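Local coordinates for uncharacterized protein (Bdellovibrio bacteriovorus, PDB 3TM8), which is an unconventional HD-GYP protein that binds two iron ions and probably belongs to the phosphodiesterases acting on the signalling nucleotide cyclic-di-GMP, at residues 225-228 and 229-233; 272-276 and 277-281. All coordinates share one frame; numbering follows the deposited sequence.

How the interactions relate
Interaction 1 (225-228 with 229-233) comes first along the chain, within helix 223-240, and interaction 2 (272-276 with 277-281) follows it, so the two lie in series and neither nest nor cross. No loop is closed by either, since the paired segments are contiguous: the first joins successive turns of one helix, the second starts helix 276-293. Both belong to the HD domain, with centres about 20 Å apart and nearest atoms about 10 Å apart. Through H232, interaction 1 reaches the iron site. Interaction 2 sets the start of the helix that further on carries N285, a ligand of the other iron, so two helices are tied to one dinuclear centre.

Interaction 1 (225-228 and 229-233); sequences DLAL and WKKHP. With FE (Fe (III) ion), chain E; PO4 (phosphate ion), chain C.
L226 lays its branched end across the extended side chain of K230, CG of L226 standing 3.9 Å from CE of K230, one helical turn further on. The leucine suits this partly exposed flank because the lysine's methylenes give it an apolar neighbour. Backbone bonds from W229 N to D225 O and from K230 N to L226 O carry the helix through this turn. The spacing then drops from four residues to three, K231 N bonding to L228 O, 3.1 Å away, from above the carbonyl plane. K231 bends at its last torsion (chi4 62°), bringing NZ round to a water that accepts from NZ and donates to A227 O.

Aromatic rings build the inward side. CG of W229 lies anti to the backbone N (chi1 -177°), which turns the indole inward so that NE1 donates almost straight (176°) to phosphate O1, 3.0 Å away at the ring edge. CE1 of H232 sits 3.5 Å above one indole face, towards its rim. H232 is held at both nitrogens: ND1 donates a hydrogen bond to W229 O at 2.6 Å, in the carbonyl plane, while NE2 binds iron at 2.2 Å. D204, H257 and E258 complete this metal's protein ligands, and phosphate O4 and a water also bind it. R289, H207 and N285 grip the phosphate as well.

W229 O is therefore a second-shell group that, with the metal bond, helps to fix the imidazole's rotation. The phosphate, probably from the crystallisation liquor, is consistent with a place for a substrate phosphate beside the iron.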
ATOM      1  N   ASP A 225      11.224  21.136   1.098  1.00 13.76           N
ATOM      2  CA  ASP A 225      10.485  19.896   0.886  1.00 12.01           C
ATOM      3  C   ASP A 225      11.357  18.685   1.199  1.00 10.60           C
ATOM      4  O   ASP A 225      10.901  17.717   1.810  1.00 10.93           O
ATOM      5  CB  ASP A 225       9.957  19.819  -0.548  1.00 13.74           C
ATOM      6  CG  ASP A 225       8.611  20.501  -0.712  1.00 16.54           C
ATOM      7  OD1 ASP A 225       8.140  21.139   0.252  1.00 18.82           O
ATOM      8  OD2 ASP A 225       8.025  20.395  -1.810  1.00 16.53           O
ATOM      9  N   LEU A 226      12.614  18.732   0.776  1.00 10.10           N
ATOM     10  CA  LEU A 226      13.517  17.616   1.025  1.00 10.31           C
ATOM     11  C   LEU A 226      13.757  17.430   2.514  1.00 10.53           C
ATOM     12  O   LEU A 226      13.808  16.304   3.015  1.00 10.43           O
ATOM     13  CB  LEU A 226      14.848  17.820   0.311  1.00 12.19           C
ATOM     14  CG  LEU A 226      15.847  16.670   0.457  1.00 14.33           C
ATOM     15  CD1 LEU A 226      15.287  15.387  -0.140  1.00 14.61           C
ATOM     16  CD2 LEU A 226      17.173  17.046  -0.191  1.00 15.85           C
ATOM     17  N   ALA A 227      13.912  18.540   3.227  1.00 12.64           N
ATOM     18  CA  ALA A 227      14.135  18.486   4.662  1.00 13.49           C
ATOM     19  C   ALA A 227      12.937  17.839   5.346  1.00 13.76           C
ATOM     20  O   ALA A 227      13.091  17.020   6.254  1.00 14.75           O
ATOM     21  CB  ALA A 227      14.385  19.884   5.213  1.00 15.60           C
ATOM     22  N   LEU A 228      11.739  18.210   4.913  1.00 13.85           N
ATOM     23  CA  LEU A 228      10.526  17.624   5.470  1.00 13.75           C
ATOM     24  C   LEU A 228      10.493  16.127   5.163  1.00 11.80           C
ATOM     25  O   LEU A 228      10.253  15.309   6.042  1.00 12.54           O
ATOM     26  CB  LEU A 228       9.288  18.323   4.905  1.00 15.53           C
ATOM     27  CG  LEU A 228       7.924  17.866   5.423  1.00 17.75           C
ATOM     28  CD1 LEU A 228       7.856  17.938   6.944  1.00 18.96           C
ATOM     29  CD2 LEU A 228       6.827  18.706   4.786  1.00 18.60           C
ATOM     30  N   TRP A 229      10.759  15.774   3.912  1.00  9.39           N
ATOM     31  CA  TRP A 229      10.794  14.374   3.507  1.00  8.61           C
ATOM     32  C   TRP A 229      11.746  13.535   4.381  1.00  8.98           C
ATOM     33  O   TRP A 229      11.395  12.431   4.809  1.00  9.04           O
ATOM     34  CB  TRP A 229      11.165  14.272   2.019  1.00  8.33           C
ATOM     35  CG  TRP A 229      11.158  12.870   1.504  1.00  7.93           C
ATOM     36  CD1 TRP A 229      10.109  12.213   0.915  1.00  8.53           C
ATOM     37  CD2 TRP A 229      12.246  11.943   1.534  1.00  8.61           C
ATOM     38  NE1 TRP A 229      10.484  10.942   0.573  1.00  8.35           N
ATOM     39  CE2 TRP A 229      11.788  10.744   0.948  1.00  8.64           C
ATOM     40  CE3 TRP A 229      13.560  12.008   2.006  1.00 10.74           C
ATOM     41  CZ2 TRP A 229      12.603   9.622   0.815  1.00  9.58           C
ATOM     42  CZ3 TRP A 229      14.369  10.895   1.873  1.00 11.06           C
ATOM     43  CH2 TRP A 229      13.887   9.715   1.284  1.00 10.55           C
ATOM     44  N   LYS A 230      12.932  14.060   4.676  1.00  9.27           N
ATOM     45  CA  LYS A 230      13.901  13.281   5.444  1.00 10.40           C
ATOM     46  C   LYS A 230      13.420  12.910   6.847  1.00 10.24           C
ATOM     47  O   LYS A 230      13.914  11.951   7.437  1.00 11.28           O
ATOM     48  CB  LYS A 230      15.253  13.996   5.524  1.00 11.84           C
ATOM     49  CG  LYS A 230      16.023  13.973   4.213  1.00 13.41           C
ATOM     50  CD  LYS A 230      17.354  14.701   4.329  1.00 16.46           C
ATOM     51  CE  LYS A 230      18.085  14.717   2.996  1.00 18.35           C
ATOM     52  NZ  LYS A 230      19.305  15.566   3.044  1.00 21.65           N
ATOM     53  N   LYS A 231      12.478  13.677   7.385  1.00 10.19           N
ATOM     54  CA  LYS A 231      11.960  13.411   8.728  1.00 11.57           C
ATOM     55  C   LYS A 231      10.998  12.221   8.821  1.00  9.28           C
ATOM     56  O   LYS A 231      10.775  11.689   9.912  1.00 10.92           O
ATOM     57  CB  LYS A 231      11.262  14.655   9.280  1.00 14.79           C
ATOM     58  CG  LYS A 231      12.177  15.863   9.448  1.00 19.37           C
ATOM     59  CD  LYS A 231      11.399  17.078   9.944  1.00 23.46           C
ATOM     60  CE  LYS A 231      12.318  18.190  10.440  1.00 26.04           C
ATOM     61  NZ  LYS A 231      13.221  18.726   9.381  1.00 27.42           N
ATOM     62  N   HIS A 232      10.405  11.808   7.705  1.00  8.47           N
ATOM     63  CA  HIS A 232       9.263  10.888   7.808  1.00  8.16           C
ATOM     64  C   HIS A 232       9.530   9.507   8.449  1.00  8.77           C
ATOM     65  O   HIS A 232       8.697   9.023   9.218  1.00  9.07           O
ATOM     66  CB  HIS A 232       8.459  10.791   6.495  1.00  8.06           C
ATOM     67  CG  HIS A 232       9.025   9.845   5.485  1.00  7.07           C
ATOM     68  ND1 HIS A 232      10.001  10.217   4.586  1.00  6.51           N
ATOM     69  CD2 HIS A 232       8.710   8.561   5.189  1.00  6.46           C
ATOM     70  CE1 HIS A 232      10.283   9.191   3.799  1.00  5.42           C
ATOM     71  NE2 HIS A 232       9.520   8.172   4.151  1.00  5.32           N
ATOM     72  N   PRO A 233      10.670   8.862   8.144  1.00  7.80           N
ATOM     73  CA  PRO A 233      10.858   7.558   8.797  1.00  8.84           C
ATOM     74  C   PRO A 233      11.094   7.726  10.293  1.00 10.24           C
ATOM     75  O   PRO A 233      10.636   6.914  11.093  1.00 11.20           O
ATOM     76  CB  PRO A 233      12.116   6.986   8.137  1.00  9.96           C
ATOM     77  CG  PRO A 233      12.482   7.916   7.039  1.00 11.01           C
ATOM     78  CD  PRO A 233      11.760   9.207   7.217  1.00  8.71           C
TER
HETATM   79 FE    FE E 903       9.303   6.480   2.788  1.00  5.65          FE
HETATM   80  P   PO4 C 901       8.919   7.695  -0.166  1.00  7.47           P
HETATM   81  O1  PO4 C 901       8.715   8.999  -0.894  1.00 11.70           O
HETATM   82  O2  PO4 C 901       8.027   6.598  -0.697  1.00  7.43           O
HETATM   83  O3  PO4 C 901      10.352   7.163  -0.408  1.00 10.37           O
HETATM   84  O4  PO4 C 901       8.792   7.912   1.326  1.00  5.47           O
HETATM   85  O   HOH W   1      15.393  17.058   7.802  1.00 24.40           O
HETATM   86  O   HOH W   2       9.162   5.064   1.490  1.00  5.37           O

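Interaction 2 (272-276 and 277-281); sequences KDMDP and LAVLV
The backbone passes from the extended conformation of M274 and D275 straight into helix 276-293, with D275 as the N-cap. Its carbonyl O accepts from V279 N at 3.3 Å, in the carbonyl plane, and more weakly from A278 N.

The aspartate side chain caps the helix as well. CG lies anti to the backbone N (chi1 -175°), which brings OD1 to L277 N at 2.9 Å; the amide meets its anti side, 30° out of the carboxylate plane. Aspartate suits the place because a short acidic side chain can take up an amide of the first turn, and its negative charge would probably be steadied by the helix's positive end. OD2 is occupied too, by N252, while Q256 accepts from D275 N, so both the backbone N and the side chain of D275 are tied to helix 248-256. P276 follows naturally: at the first helical position its missing N-H costs no helix bond, and its ring fixes phi near the helical value.

M274, just before the cap, folds back over the turn. Its flexible thioether suits a buried niche between A278 and V279, with Q256 and L269 also touching it. L277 leans on T249, while V281 packs against I253 and L196. The bend at the last torsion of M274 (chi3 72°) swings its methyl CE to 3.7 Å from CG2 of V279 and 3.9 Å from CB of A278.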
ATOM      1  N   LYS A 272      24.807  -3.409   7.730  1.00 24.01           N
ATOM      2  CA  LYS A 272      25.071  -4.173   8.947  1.00 24.75           C
ATOM      3  C   LYS A 272      24.275  -3.686  10.162  1.00 24.67           C
ATOM      4  O   LYS A 272      24.080  -4.435  11.122  1.00 25.55           O
ATOM      5  CB  LYS A 272      26.570  -4.150   9.275  1.00 26.17           C
ATOM      6  CG  LYS A 272      27.071  -2.788   9.731  1.00 27.83           C
ATOM      7  CD  LYS A 272      28.540  -2.822  10.125  1.00 29.38           C
ATOM      8  CE  LYS A 272      28.986  -1.477  10.681  1.00 30.83           C
ATOM      9  NZ  LYS A 272      30.408  -1.503  11.127  1.00 31.90           N
ATOM     10  N   ASP A 273      23.825  -2.434  10.122  1.00 24.04           N
ATOM     11  CA  ASP A 273      23.118  -1.825  11.249  1.00 24.51           C
ATOM     12  C   ASP A 273      21.608  -2.029  11.159  1.00 23.82           C
ATOM     13  O   ASP A 273      20.869  -1.665  12.075  1.00 26.17           O
ATOM     14  CB  ASP A 273      23.395  -0.318  11.303  1.00 27.15           C
ATOM     15  CG  ASP A 273      24.873   0.014  11.242  1.00 29.31           C
ATOM     16  OD1 ASP A 273      25.664  -0.611  11.982  1.00 30.58           O
ATOM     17  OD2 ASP A 273      25.242   0.909  10.452  1.00 30.29           O
ATOM     18  N   MET A 274      21.152  -2.600  10.051  1.00 21.46           N
ATOM     19  CA  MET A 274      19.727  -2.622   9.742  1.00 20.80           C
ATOM     20  C   MET A 274      19.069  -3.980   9.896  1.00 17.55           C
ATOM     21  O   MET A 274      19.717  -5.014   9.777  1.00 16.99           O
ATOM     22  CB  MET A 274      19.509  -2.167   8.308  1.00 22.61           C
ATOM     23  CG  MET A 274      19.644  -0.691   8.090  1.00 24.11           C
ATOM     24  SD  MET A 274      19.471  -0.396   6.341  1.00 25.60           S
ATOM     25  CE  MET A 274      17.716  -0.704   6.112  1.00 23.12           C
ATOM     26  N   ASP A 275      17.762  -3.963  10.127  1.00 15.13           N
ATOM     27  CA  ASP A 275      16.952  -5.166  10.035  1.00 14.48           C
ATOM     28  C   ASP A 275      17.004  -5.598   8.570  1.00 13.23           C
ATOM     29  O   ASP A 275      16.697  -4.807   7.680  1.00 12.08           O
ATOM     30  CB  ASP A 275      15.515  -4.831  10.456  1.00 15.03           C
ATOM     31  CG  ASP A 275      14.614  -6.044  10.522  1.00 16.27           C
ATOM     32  OD1 ASP A 275      14.772  -6.956   9.684  1.00 17.15           O
ATOM     33  OD2 ASP A 275      13.731  -6.074  11.412  1.00 16.19           O
ATOM     34  N   PRO A 276      17.415  -6.846   8.300  1.00 14.60           N
ATOM     35  CA  PRO A 276      17.509  -7.297   6.908  0.50 13.95           C
ATOM     36  C   PRO A 276      16.192  -7.124   6.146  1.00 11.91           C
ATOM     37  O   PRO A 276      16.207  -6.865   4.941  1.00 12.80           O
ATOM     38  CB  PRO A 276      17.872  -8.783   7.040  0.50 15.55           C
ATOM     39  CG  PRO A 276      17.517  -9.152   8.445  0.50 16.21           C
ATOM     40  CD  PRO A 276      17.751  -7.917   9.251  0.50 16.31           C
ATOM     41  N   LEU A 277      15.064  -7.252   6.835  1.00 10.62           N
ATOM     42  CA  LEU A 277      13.786  -7.089   6.154  1.00 10.29           C
ATOM     43  C   LEU A 277      13.547  -5.635   5.733  1.00  9.81           C
ATOM     44  O   LEU A 277      12.881  -5.380   4.728  1.00  9.31           O
ATOM     45  CB  LEU A 277      12.635  -7.629   7.011  1.00 11.15           C
ATOM     46  CG  LEU A 277      12.697  -9.141   7.271  1.00 12.72           C
ATOM     47  CD1 LEU A 277      11.598  -9.559   8.233  1.00 13.92           C
ATOM     48  CD2 LEU A 277      12.598  -9.925   5.969  1.00 13.69           C
ATOM     49  N   ALA A 278      14.102  -4.688   6.489  1.00  9.10           N
ATOM     50  CA  ALA A 278      14.014  -3.280   6.103  1.00  8.06           C
ATOM     51  C   ALA A 278      14.866  -2.973   4.870  1.00  8.49           C
ATOM     52  O   ALA A 278      14.528  -2.093   4.088  1.00  9.39           O
ATOM     53  CB  ALA A 278      14.384  -2.354   7.263  1.00  8.85           C
ATOM     54  N   VAL A 279      15.976  -3.690   4.698  1.00  8.79           N
ATOM     55  CA  VAL A 279      16.798  -3.528   3.504  1.00 10.26           C
ATOM     56  C   VAL A 279      15.985  -3.924   2.268  1.00  8.84           C
ATOM     57  O   VAL A 279      16.040  -3.254   1.233  1.00  8.67           O
ATOM     58  CB  VAL A 279      18.099  -4.362   3.583  1.00 11.47           C
ATOM     59  CG1 VAL A 279      18.950  -4.140   2.333  1.00 11.36           C
ATOM     60  CG2 VAL A 279      18.872  -4.002   4.837  1.00 13.14           C
ATOM     61  N   LEU A 280      15.218  -5.004   2.395  1.00 10.00           N
ATOM     62  CA  LEU A 280      14.364  -5.468   1.319  0.50  9.64           C
ATOM     63  C   LEU A 280      13.294  -4.416   0.983  1.00  7.71           C
ATOM     64  O   LEU A 280      13.107  -4.057  -0.183  1.00  8.49           O
ATOM     65  CB  LEU A 280      13.738  -6.807   1.727  0.50 10.64           C
ATOM     66  CG  LEU A 280      13.113  -7.689   0.651  0.50 11.59           C
ATOM     67  CD1 LEU A 280      12.968  -9.125   1.130  0.50 10.45           C
ATOM     68  CD2 LEU A 280      11.768  -7.129   0.257  0.50 11.64           C
ATOM     69  N   VAL A 281      12.605  -3.918   2.005  1.00  7.03           N
ATOM     70  CA  VAL A 281      11.583  -2.901   1.783  1.00  7.38           C
ATOM     71  C   VAL A 281      12.191  -1.625   1.199  1.00  6.63           C
ATOM     72  O   VAL A 281      11.581  -0.975   0.348  1.00  7.45           O
ATOM     73  CB  VAL A 281      10.795  -2.585   3.068  1.00  8.03           C
ATOM     74  CG1 VAL A 281       9.807  -1.452   2.822  1.00  7.47           C
ATOM     75  CG2 VAL A 281      10.052  -3.822   3.546  1.00  8.94           C
TER